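Local atomic coordinates of phosphate-binding protein PstS 2 (PDB entry 4H1X), a protein that probably binds phosphate outside the cell membrane as the solute-binding component of the PstSACB ABC transporter, which imports it. Residues D120-S123 with F124-S127. Numbering follows the deposited sequence. Where two conformers were deposited one is given.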
ATOM      1  N   ASP A 120       7.601 -22.826  -3.906  1.00 10.72           N
ATOM      2  CA  ASP A 120       6.540 -23.114  -4.884  1.00  9.91           C
ATOM      3  C   ASP A 120       5.468 -22.003  -4.829  1.00 11.93           C
ATOM      4  O   ASP A 120       4.956 -21.576  -5.868  1.00 11.39           O
ATOM      5  CB  ASP A 120       5.918 -24.488  -4.631  1.00 11.87           C
ATOM      6  CG  ASP A 120       4.955 -24.891  -5.733  1.00 18.97           C
ATOM      7  OD1 ASP A 120       5.420 -25.136  -6.866  1.00 18.81           O
ATOM      8  OD2 ASP A 120       3.732 -24.812  -5.504  1.00 15.65           O
ATOM      9  N   PHE A 121       5.144 -21.538  -3.615  1.00  8.68           N
ATOM     10  CA  PHE A 121       4.178 -20.445  -3.439  1.00  9.16           C
ATOM     11  C   PHE A 121       4.721 -19.145  -4.098  1.00 12.26           C
ATOM     12  O   PHE A 121       3.964 -18.465  -4.802  1.00 10.29           O
ATOM     13  CB  PHE A 121       3.857 -20.230  -1.960  1.00  9.84           C
ATOM     14  CG  PHE A 121       2.810 -19.169  -1.681  1.00  9.53           C
ATOM     15  CD1 PHE A 121       1.627 -19.120  -2.414  1.00 11.75           C
ATOM     16  CD2 PHE A 121       3.011 -18.217  -0.693  1.00 13.32           C
ATOM     17  CE1 PHE A 121       0.642 -18.158  -2.125  1.00 12.67           C
ATOM     18  CE2 PHE A 121       2.026 -17.259  -0.407  1.00 16.39           C
ATOM     19  CZ  PHE A 121       0.866 -17.218  -1.148  1.00 14.26           C
ATOM     20  N   ILE A 122       6.032 -18.831  -3.924  1.00  8.78           N
ATOM     21  CA  ILE A 122       6.693 -17.665  -4.547  0.50  9.60           C
ATOM     22  C   ILE A 122       6.584 -17.789  -6.073  1.00 11.95           C
ATOM     23  O   ILE A 122       6.323 -16.805  -6.762  1.00 10.59           O
ATOM     24  CB  ILE A 122       8.189 -17.531  -4.084  0.50 13.40           C
ATOM     25  CG1 ILE A 122       8.335 -17.261  -2.567  0.50 14.41           C
ATOM     26  CG2 ILE A 122       8.996 -16.525  -4.925  0.50 13.73           C
ATOM     27  CD1 ILE A 122       7.570 -16.137  -1.992  0.50 24.20           C
ATOM     28  N   SER A 123       6.806 -19.022  -6.605  1.00 10.71           N
ATOM     29  CA  SER A 123       6.725 -19.274  -8.055  0.50 11.05           C
ATOM     30  C   SER A 123       5.312 -18.943  -8.546  1.00 14.31           C
ATOM     31  O   SER A 123       5.142 -18.315  -9.593  1.00 12.36           O
ATOM     32  CB  SER A 123       7.109 -20.714  -8.386  0.50 14.16           C
ATOM     33  OG  SER A 123       8.460 -20.969  -8.030  0.50 19.85           O
ATOM     34  N   PHE A 124       4.298 -19.332  -7.764  1.00 10.73           N
ATOM     35  CA  PHE A 124       2.895 -19.028  -8.111  1.00  9.91           C
ATOM     36  C   PHE A 124       2.686 -17.511  -8.133  1.00 12.03           C
ATOM     37  O   PHE A 124       2.083 -16.990  -9.052  1.00 10.57           O
ATOM     38  CB  PHE A 124       1.940 -19.667  -7.086  1.00 10.68           C
ATOM     39  CG  PHE A 124       0.500 -19.283  -7.378  1.00 10.63           C
ATOM     40  CD1 PHE A 124      -0.208 -19.904  -8.409  1.00 13.06           C
ATOM     41  CD2 PHE A 124      -0.103 -18.217  -6.710  1.00 11.24           C
ATOM     42  CE1 PHE A 124      -1.516 -19.534  -8.704  1.00 13.31           C
ATOM     43  CE2 PHE A 124      -1.401 -17.809  -7.046  1.00 13.75           C
ATOM     44  CZ  PHE A 124      -2.098 -18.473  -8.040  1.00 13.03           C
ATOM     45  N   ILE A 125       3.177 -16.807  -7.114  1.00 10.01           N
ATOM     46  CA  ILE A 125       3.041 -15.346  -7.043  1.00  9.86           C
ATOM     47  C   ILE A 125       3.712 -14.680  -8.269  1.00 14.27           C
ATOM     48  O   ILE A 125       3.174 -13.701  -8.812  1.00 15.26           O
ATOM     49  CB  ILE A 125       3.636 -14.815  -5.730  1.00 12.09           C
ATOM     50  CG1 ILE A 125       2.791 -15.267  -4.505  1.00 10.96           C
ATOM     51  CG2 ILE A 125       3.745 -13.261  -5.779  1.00 13.27           C
ATOM     52  CD1 ILE A 125       3.488 -14.965  -3.092  1.00 15.31           C
ATOM     53  N   HIS A 126       4.842 -15.227  -8.710  1.00 13.34           N
ATOM     54  CA  HIS A 126       5.596 -14.710  -9.865  1.00 14.13           C
ATOM     55  C   HIS A 126       4.946 -15.052 -11.202  1.00 18.35           C
ATOM     56  O   HIS A 126       5.223 -14.386 -12.194  1.00 19.85           O
ATOM     57  CB  HIS A 126       7.041 -15.247  -9.829  1.00 15.02           C
ATOM     58  CG  HIS A 126       7.881 -14.549  -8.806  1.00 18.48           C
ATOM     59  ND1 HIS A 126       9.063 -15.098  -8.333  1.00 20.79           N
ATOM     60  CD2 HIS A 126       7.662 -13.372  -8.173  1.00 20.90           C
ATOM     61  CE1 HIS A 126       9.555 -14.209  -7.484  1.00 20.75           C
ATOM     62  NE2 HIS A 126       8.740 -13.161  -7.349  1.00 21.03           N
ATOM     63  N   SER A 127       4.081 -16.059 -11.232  1.00 12.47           N
ATOM     64  CA  SER A 127       3.477 -16.554 -12.478  1.00 12.31           C
ATOM     65  C   SER A 127       2.489 -15.581 -13.116  1.00 15.66           C
ATOM     66  O   SER A 127       2.034 -14.637 -12.462  1.00 13.84           O
ATOM     67  CB  SER A 127       2.751 -17.867 -12.218  1.00 13.98           C
ATOM     68  OG  SER A 127       1.542 -17.670 -11.504  1.00 14.85           O
TER
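D120 accepts the first of three successive i to i+4 backbone bonds near the helix end: F124 N lies 3.0 Å from D120 O. Its carboxylate is buried, but OD2 can accept from two hydroxyls at once, those of Y177 and Y149, so the buried charge probably finds its partners there.

F121 O accepts I125 N at 3.0 Å. With CG anti to the backbone N (chi1 -177°), the F121 ring is carried alongside the next turn, where I125 CD1 stands over one face, shifted toward the rim and 4.0 Å from the ring centroid, a CH-pi contact. Isoleucine reaches this far because CD1 is anti to CA (chi2 170°). Y177 meets the F121 ring edge-to-face, while M170 and I207 add apolar cover.

I122 and H126, one turn apart, run alongside each other. In one of two conformers the I122 branch methyl CG2 comes 3.5 Å from H126 CE1; a branched aliphatic chain suits this buried place, where it touches L114 and I207. I122 O, besides accepting H126 N at 2.9 Å, sits over one face of the imidazole. Being both flat and polar, histidine can rest on this turn while NE2 hydrogen-bonds D225.

S123, partly exposed, hydrogen-bonds Q119 O through OG in one of two conformers, a polar group suited to a helix flank. One turn on, S127 leaves helical geometry: its N and OG both bond to F124 O, OG at 2.6 Å, and OG also caps G130 N. The F124 ring meets Y149 edge-to-face and touches A176, as suits an aromatic in a buried place. S127 thus closes helix 116-126 and N-caps helix 128-136, a helix-to-helix junction in a periplasmic-binding-protein fold, where the first helix packs on helix 164-180 and strand 207-210.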